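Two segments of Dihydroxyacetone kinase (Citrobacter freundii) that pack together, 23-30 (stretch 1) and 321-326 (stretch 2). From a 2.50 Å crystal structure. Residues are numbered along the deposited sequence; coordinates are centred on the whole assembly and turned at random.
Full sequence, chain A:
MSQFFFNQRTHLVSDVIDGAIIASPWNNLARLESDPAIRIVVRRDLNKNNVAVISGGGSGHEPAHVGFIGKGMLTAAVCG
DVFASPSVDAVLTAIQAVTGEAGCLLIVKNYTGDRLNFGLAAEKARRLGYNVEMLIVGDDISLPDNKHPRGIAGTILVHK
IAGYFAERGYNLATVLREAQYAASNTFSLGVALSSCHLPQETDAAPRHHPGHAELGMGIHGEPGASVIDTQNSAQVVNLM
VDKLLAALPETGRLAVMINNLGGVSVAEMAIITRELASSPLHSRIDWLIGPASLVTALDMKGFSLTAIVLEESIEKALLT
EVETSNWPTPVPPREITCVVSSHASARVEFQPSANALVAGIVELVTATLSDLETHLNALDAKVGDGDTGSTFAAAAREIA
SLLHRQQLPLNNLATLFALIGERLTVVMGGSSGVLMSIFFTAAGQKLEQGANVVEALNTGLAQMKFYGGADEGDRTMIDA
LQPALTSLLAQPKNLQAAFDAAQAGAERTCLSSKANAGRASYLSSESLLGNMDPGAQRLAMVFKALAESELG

Stretch 1 (23-30) ASPWNNLA
Stretch 2, residues 321-326: EVETSN

A turn leading into a strand, and a segment without regular structure, 295 or more residues apart in one chain where they touch, bury 338 Å² between them; Trp 26 (84 Å²), Glu 323 (75 Å²) and Ser 325 (64 Å²) are covered most. Residues 24-26 run antiparallel to 323-325: Ser 24 CA lies 5.7 Å from Ser 325 CA, and Trp 26 CA lies 6.8 Å from Glu 323 CA. Stretch 1 leaves a helix at Ala 23, turns through Pro 25 (phi/psi -60/-42), Trp 26 (-91/-11) and left-handed Asn 27 (55/39), then enters a strand at Leu 29. Ser 24, chi1 t, braces this turn: its OG accepts weak hydrogen bonds from Asn 27 N (2.7 Å) and Asn 28 N (3.4 Å).

Trp 26, chi1 m and chi2 89°, lays its indole along extended Glu 323 (-125/84) and Thr 324 (-134/165). Glu 323 CB sits 3.7 Å from the centroid of the five-membered ring, a CH-pi contact over the face, while Trp 26 NE1 gives Thr 324 O a weak hydrogen bond (3.2 Å) at the ring edge. Asn 28, chi1 p and chi2 -26°, donates a weak hydrogen bond from ND2 to Glu 323 O (2.9 Å). Water 1 accepts from Asn 28 ND2 (3.0 Å) and donates to Glu 323 OE1 (2.9 Å); Glu 323 is m, t, with chi3 -31°.

Ser 325 (-68/-28), chi1 m, places its OG against Pro 25 CD (3.4 Å) and Leu 29 CD1 (3.5 Å; Leu 29 is m, t). The CA-to-CB bond of Thr 324 (chi1 p) points away, and its carbonyl makes the contact.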

# COMPACT_ATOMS: atom_id res chain seq x y z
N ALA A 23 9.61 13.86 -0.56
CA ALA A 23 8.34 13.74 -1.28
C ALA A 23 7.23 14.63 -0.75
O ALA A 23 6.09 14.52 -1.20
CB ALA A 23 7.87 12.30 -1.29
N SER A 24 7.57 15.50 0.20
CA SER A 24 6.59 16.40 0.79
C SER A 24 5.82 17.24 -0.23
O SER A 24 6.38 18.09 -0.91
CB SER A 24 7.27 17.35 1.77
OG SER A 24 6.35 18.32 2.24
N PRO A 25 4.51 17.02 -0.34
CA PRO A 25 3.70 17.78 -1.29
C PRO A 25 3.75 19.28 -1.02
O PRO A 25 3.85 20.08 -1.94
CB PRO A 25 2.29 17.23 -1.07
CG PRO A 25 2.52 15.87 -0.54
CD PRO A 25 3.68 16.07 0.40
N TRP A 26 3.68 19.66 0.26
CA TRP A 26 3.70 21.07 0.65
C TRP A 26 5.10 21.61 0.94
O TRP A 26 5.30 22.82 1.07
CB TRP A 26 2.84 21.31 1.89
CG TRP A 26 1.43 20.84 1.76
CD1 TRP A 26 0.96 19.59 2.05
CD2 TRP A 26 0.31 21.59 1.27
NE1 TRP A 26 -0.39 19.52 1.77
CE2 TRP A 26 -0.81 20.73 1.29
CE3 TRP A 26 0.15 22.91 0.81
CZ2 TRP A 26 -2.08 21.14 0.86
CZ3 TRP A 26 -1.11 23.32 0.38
CH2 TRP A 26 -2.21 22.43 0.41
N ASN A 27 6.08 20.71 1.02
CA ASN A 27 7.44 21.14 1.31
C ASN A 27 7.41 21.95 2.62
O ASN A 27 8.12 22.95 2.77
CB ASN A 27 7.98 22.00 0.17
CG ASN A 27 9.45 22.32 0.33
OD1 ASN A 27 9.94 23.32 -0.20
ND2 ASN A 27 10.17 21.49 1.08
N ASN A 28 6.59 21.49 3.55
CA ASN A 28 6.42 22.15 4.84
C ASN A 28 7.02 21.33 5.96
O ASN A 28 6.67 21.53 7.12
CB ASN A 28 4.94 22.35 5.13
CG ASN A 28 4.19 21.03 5.24
OD1 ASN A 28 4.59 20.02 4.66
ND2 ASN A 28 3.08 21.04 5.99
N LEU A 29 7.91 20.41 5.64
CA LEU A 29 8.52 19.58 6.66
C LEU A 29 10.02 19.85 6.76
O LEU A 29 10.66 20.16 5.77
CB LEU A 29 8.28 18.10 6.34
CG LEU A 29 6.80 17.78 6.07
CD1 LEU A 29 6.68 16.38 5.47
CD2 LEU A 29 5.99 17.92 7.35
N ALA A 30 10.56 19.72 7.96
CA ALA A 30 11.98 19.94 8.16
C ALA A 30 12.49 19.13 9.34
O ALA A 30 11.80 18.99 10.35
CB ALA A 30 12.24 21.42 8.40
N GLU A 321 -9.90 21.57 5.44
CA GLU A 321 -8.69 21.24 4.71
C GLU A 321 -7.49 21.50 5.61
O GLU A 321 -7.52 22.40 6.45
CB GLU A 321 -8.56 22.11 3.46
CG GLU A 321 -9.75 22.05 2.51
CD GLU A 321 -9.53 22.89 1.26
OE1 GLU A 321 -9.20 24.09 1.38
OE2 GLU A 321 -9.70 22.35 0.14
N VAL A 322 -6.45 20.70 5.44
CA VAL A 322 -5.22 20.87 6.21
C VAL A 322 -4.08 20.78 5.21
O VAL A 322 -4.33 20.58 4.02
CB VAL A 322 -5.06 19.78 7.30
CG1 VAL A 322 -6.23 19.85 8.27
CG2 VAL A 322 -5.00 18.39 6.65
N GLU A 323 -2.84 20.95 5.66
CA GLU A 323 -1.71 20.86 4.75
C GLU A 323 -0.71 19.83 5.24
O GLU A 323 0.28 20.16 5.90
CB GLU A 323 -1.00 22.21 4.64
CG GLU A 323 -1.93 23.35 4.38
CD GLU A 323 -1.19 24.62 4.06
OE1 GLU A 323 -0.07 24.80 4.59
OE2 GLU A 323 -1.75 25.44 3.29
N THR A 324 -0.95 18.57 4.89
CA THR A 324 -0.06 17.49 5.29
C THR A 324 0.23 16.56 4.12
O THR A 324 -0.45 16.59 3.09
CB THR A 324 -0.68 16.66 6.43
OG1 THR A 324 -1.93 16.10 5.99
CG2 THR A 324 -0.92 17.53 7.66
N SER A 325 1.25 15.73 4.27
CA SER A 325 1.62 14.82 3.20
C SER A 325 0.59 13.74 2.94
O SER A 325 0.49 13.24 1.82
CB SER A 325 2.95 14.14 3.50
OG SER A 325 3.99 15.09 3.65
N ASN A 326 -0.17 13.34 3.97
CA ASN A 326 -1.06 12.20 3.77
C ASN A 326 -2.51 12.26 4.26
O ASN A 326 -3.21 11.25 4.17
CB ASN A 326 -0.39 10.96 4.37
CG ASN A 326 0.94 10.67 3.74
OD1 ASN A 326 1.04 9.98 2.73
ND2 ASN A 326 2.00 11.18 4.35
O HOH W 1 1.08 23.16 6.67